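Local coordinates for esterase family protein (Staphylococcus aureus, PDB 7L0A) that probably hydrolyses S-formylglutathione to formate and glutathione, acting as a serine carboxylic ester hydrolase of the alpha/beta-hydrolase clan, at residues P83-S88 / H97-Y102. Sequence-based numbering, arbitrary orientation. Where two conformers were deposited one is given.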
loop_
_atom_site.group_PDB
_atom_site.type_symbol
_atom_site.label_atom_id
_atom_site.label_comp_id
_atom_site.label_asym_id
_atom_site.label_seq_id
_atom_site.Cartn_x
_atom_site.Cartn_y
_atom_site.Cartn_z
ATOM N N PRO B 83 -6.306 -9.279 -3.771
ATOM C CA PRO B 83 -7.317 -8.312 -4.192
ATOM C C PRO B 83 -8.712 -8.710 -3.776
ATOM O O PRO B 83 -9.058 -9.895 -3.707
ATOM C CB PRO B 83 -7.221 -8.332 -5.728
ATOM C CG PRO B 83 -6.722 -9.700 -6.044
ATOM C CD PRO B 83 -5.779 -10.073 -4.895
ATOM N N ASN B 84 -9.540 -7.692 -3.535
ATOM C CA ASN B 84 -10.969 -7.943 -3.427
ATOM C C ASN B 84 -11.549 -8.279 -4.801
ATOM O O ASN B 84 -11.236 -7.633 -5.799
ATOM C CB ASN B 84 -11.709 -6.727 -2.895
ATOM C CG ASN B 84 -13.193 -6.952 -2.802
ATOM O OD1 ASN B 84 -13.668 -7.699 -1.946
ATOM N ND2 ASN B 84 -13.946 -6.347 -3.728
ATOM N N VAL B 85 -12.413 -9.288 -4.838
ATOM C CA VAL B 85 -13.099 -9.679 -6.065
ATOM C C VAL B 85 -14.606 -9.593 -5.829
ATOM O O VAL B 85 -15.149 -10.272 -4.944
ATOM C CB VAL B 85 -12.675 -11.087 -6.521
ATOM C CG1 VAL B 85 -13.405 -11.458 -7.787
ATOM C CG2 VAL B 85 -11.186 -11.161 -6.672
ATOM N N ASP B 86 -15.257 -8.693 -6.547
ATOM C CA ASP B 86 -16.710 -8.568 -6.459
ATOM C C ASP B 86 -17.382 -9.647 -7.307
ATOM O O ASP B 86 -16.871 -10.028 -8.368
ATOM C CB ASP B 86 -17.181 -7.206 -6.958
ATOM C CG ASP B 86 -16.827 -6.078 -6.011
ATOM O OD1 ASP B 86 -16.738 -6.331 -4.783
ATOM O OD2 ASP B 86 -16.647 -4.941 -6.500
ATOM N N HIS B 87 -18.537 -10.138 -6.840
ATOM C CA HIS B 87 -19.264 -11.149 -7.612
ATOM C C HIS B 87 -19.514 -10.706 -9.044
ATOM O O HIS B 87 -19.429 -11.511 -9.976
ATOM C CB HIS B 87 -20.606 -11.469 -6.956
ATOM C CG HIS B 87 -20.478 -12.240 -5.681
ATOM N ND1 HIS B 87 -21.526 -12.954 -5.153
ATOM C CD2 HIS B 87 -19.431 -12.419 -4.841
ATOM C CE1 HIS B 87 -21.130 -13.543 -4.036
ATOM N NE2 HIS B 87 -19.858 -13.249 -3.839
ATOM N N SER B 88 -19.857 -9.438 -9.232
ATOM C CA SER B 88 -20.235 -8.963 -10.554
ATOM C C SER B 88 -19.064 -8.971 -11.529
ATOM O O SER B 88 -19.293 -8.914 -12.742
ATOM C CB SER B 88 -20.821 -7.557 -10.444
ATOM O OG SER B 88 -19.976 -6.725 -9.648
ATOM N N HIS B 97 -13.592 -5.392 -19.109
ATOM C CA HIS B 97 -13.844 -4.806 -17.798
ATOM C C HIS B 97 -14.231 -5.865 -16.788
ATOM O O HIS B 97 -14.902 -5.548 -15.796
ATOM C CB HIS B 97 -14.940 -3.758 -17.908
ATOM C CG HIS B 97 -14.593 -2.654 -18.845
ATOM N ND1 HIS B 97 -13.987 -1.493 -18.425
ATOM C CD2 HIS B 97 -14.708 -2.555 -20.190
ATOM C CE1 HIS B 97 -13.780 -0.704 -19.464
ATOM N NE2 HIS B 97 -14.199 -1.330 -20.550
ATOM N N SER B 98 -13.834 -7.102 -17.021
ATOM C CA SER B 98 -14.273 -8.250 -16.242
ATOM C C SER B 98 -13.149 -8.732 -15.330
ATOM O O SER B 98 -12.038 -8.193 -15.344
ATOM C CB SER B 98 -14.740 -9.367 -17.178
ATOM O OG SER B 98 -15.915 -8.998 -17.912
ATOM N N TYR B 99 -13.469 -9.756 -14.527
ATOM C CA TYR B 99 -12.530 -10.409 -13.611
ATOM C C TYR B 99 -11.142 -10.602 -14.194
ATOM O O TYR B 99 -10.141 -10.251 -13.548
ATOM C CB TYR B 99 -13.140 -11.780 -13.203
ATOM C CG TYR B 99 -12.240 -12.666 -12.370
ATOM C CD1 TYR B 99 -12.070 -12.412 -11.032
ATOM C CD2 TYR B 99 -11.599 -13.752 -12.913
ATOM C CE1 TYR B 99 -11.237 -13.185 -10.252
ATOM C CE2 TYR B 99 -10.748 -14.540 -12.147
ATOM C CZ TYR B 99 -10.601 -14.262 -10.802
ATOM O OH TYR B 99 -9.777 -15.055 -10.021
ATOM N N TYR B 100 -11.064 -11.185 -15.392
ATOM C CA TYR B 100 -9.781 -11.432 -16.045
ATOM C C TYR B 100 -8.976 -10.144 -16.166
ATOM O O TYR B 100 -7.816 -10.078 -15.735
ATOM C CB TYR B 100 -10.019 -12.048 -17.424
ATOM C CG TYR B 100 -8.807 -12.326 -18.244
ATOM C CD1 TYR B 100 -8.070 -13.498 -18.076
ATOM C CD2 TYR B 100 -8.408 -11.438 -19.214
ATOM C CE1 TYR B 100 -6.961 -13.755 -18.887
ATOM C CE2 TYR B 100 -7.290 -11.672 -19.989
ATOM C CZ TYR B 100 -6.574 -12.834 -19.814
ATOM O OH TYR B 100 -5.471 -13.065 -20.605
ATOM N N ASP B 101 -9.602 -9.083 -16.695
ATOM C CA ASP B 101 -8.899 -7.831 -16.919
ATOM C C ASP B 101 -8.519 -7.186 -15.596
ATOM O O ASP B 101 -7.459 -6.556 -15.482
ATOM C CB ASP B 101 -9.778 -6.907 -17.735
ATOM C CG ASP B 101 -10.380 -7.630 -18.946
ATOM O OD1 ASP B 101 -9.623 -7.795 -19.937
ATOM O OD2 ASP B 101 -11.560 -8.079 -18.882
ATOM N N TYR B 102 -9.402 -7.306 -14.610
ATOM C CA TYR B 102 -9.177 -6.685 -13.311
ATOM C C TYR B 102 -7.990 -7.308 -12.588
ATOM O O TYR B 102 -7.147 -6.586 -12.035
ATOM C CB TYR B 102 -10.449 -6.792 -12.471
ATOM C CG TYR B 102 -10.287 -6.473 -11.014
ATOM C CD1 TYR B 102 -9.843 -5.225 -10.585
ATOM C CD2 TYR B 102 -10.520 -7.453 -10.052
ATOM C CE1 TYR B 102 -9.693 -4.958 -9.227
ATOM C CE2 TYR B 102 -10.350 -7.192 -8.701
ATOM C CZ TYR B 102 -9.939 -5.948 -8.317
ATOM O OH TYR B 102 -9.779 -5.679 -6.956
#
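Tyr-102 reaches from the first turn of helix 99-113 to the loop leaving strand 79-83, where its phenol OH donates a hydrogen bond of 2.7 Å to Asn-84 O. The donor lies in the carbonyl plane, with a C=O...O angle of 150°, and the acceptor sits at the ring edge near its plane, 3.1 Å from Tyr-102 CE2. Tyrosine suits this place because it joins a long apolar ring to a terminal donor: Tyr-102 CZ packs 4.4 Å from Pro-83 CB, while the ring also meets Leu-27 of strand 24-32. Beside this bond, the branched Val-85 offers two methyls to the Tyr-99 ring: CG1 at its edge, 3.6 Å from CD1, and CG2 4.1 Å from CE1. With CG anti to the backbone N (chi1 174°), the Tyr-99 ring swings in against Val-85; it also stacks on Tyr-90 and touches Leu-53.

Further out, the amide of Asn-84 can donate both to Asp-86 OD1, from above the carboxylate plane, and to Gln-25 OE1. At the helix start, Asp-101 OD2 accepts from Ser-98 N at 3.1 Å. Tyr-99 also touches the probable nucleophile elbow (GxSxG) that carries Ser-129, the predicted charge-relay serine. The contact thus ties the loop at the C-terminal end of the inner strand 79-83 to the first turn of helix 99-113 through one directional bond, the phenol supplying a donor to a peptide carbonyl in a buried contact with apolar packing on Pro-83, Leu-27 and Val-85.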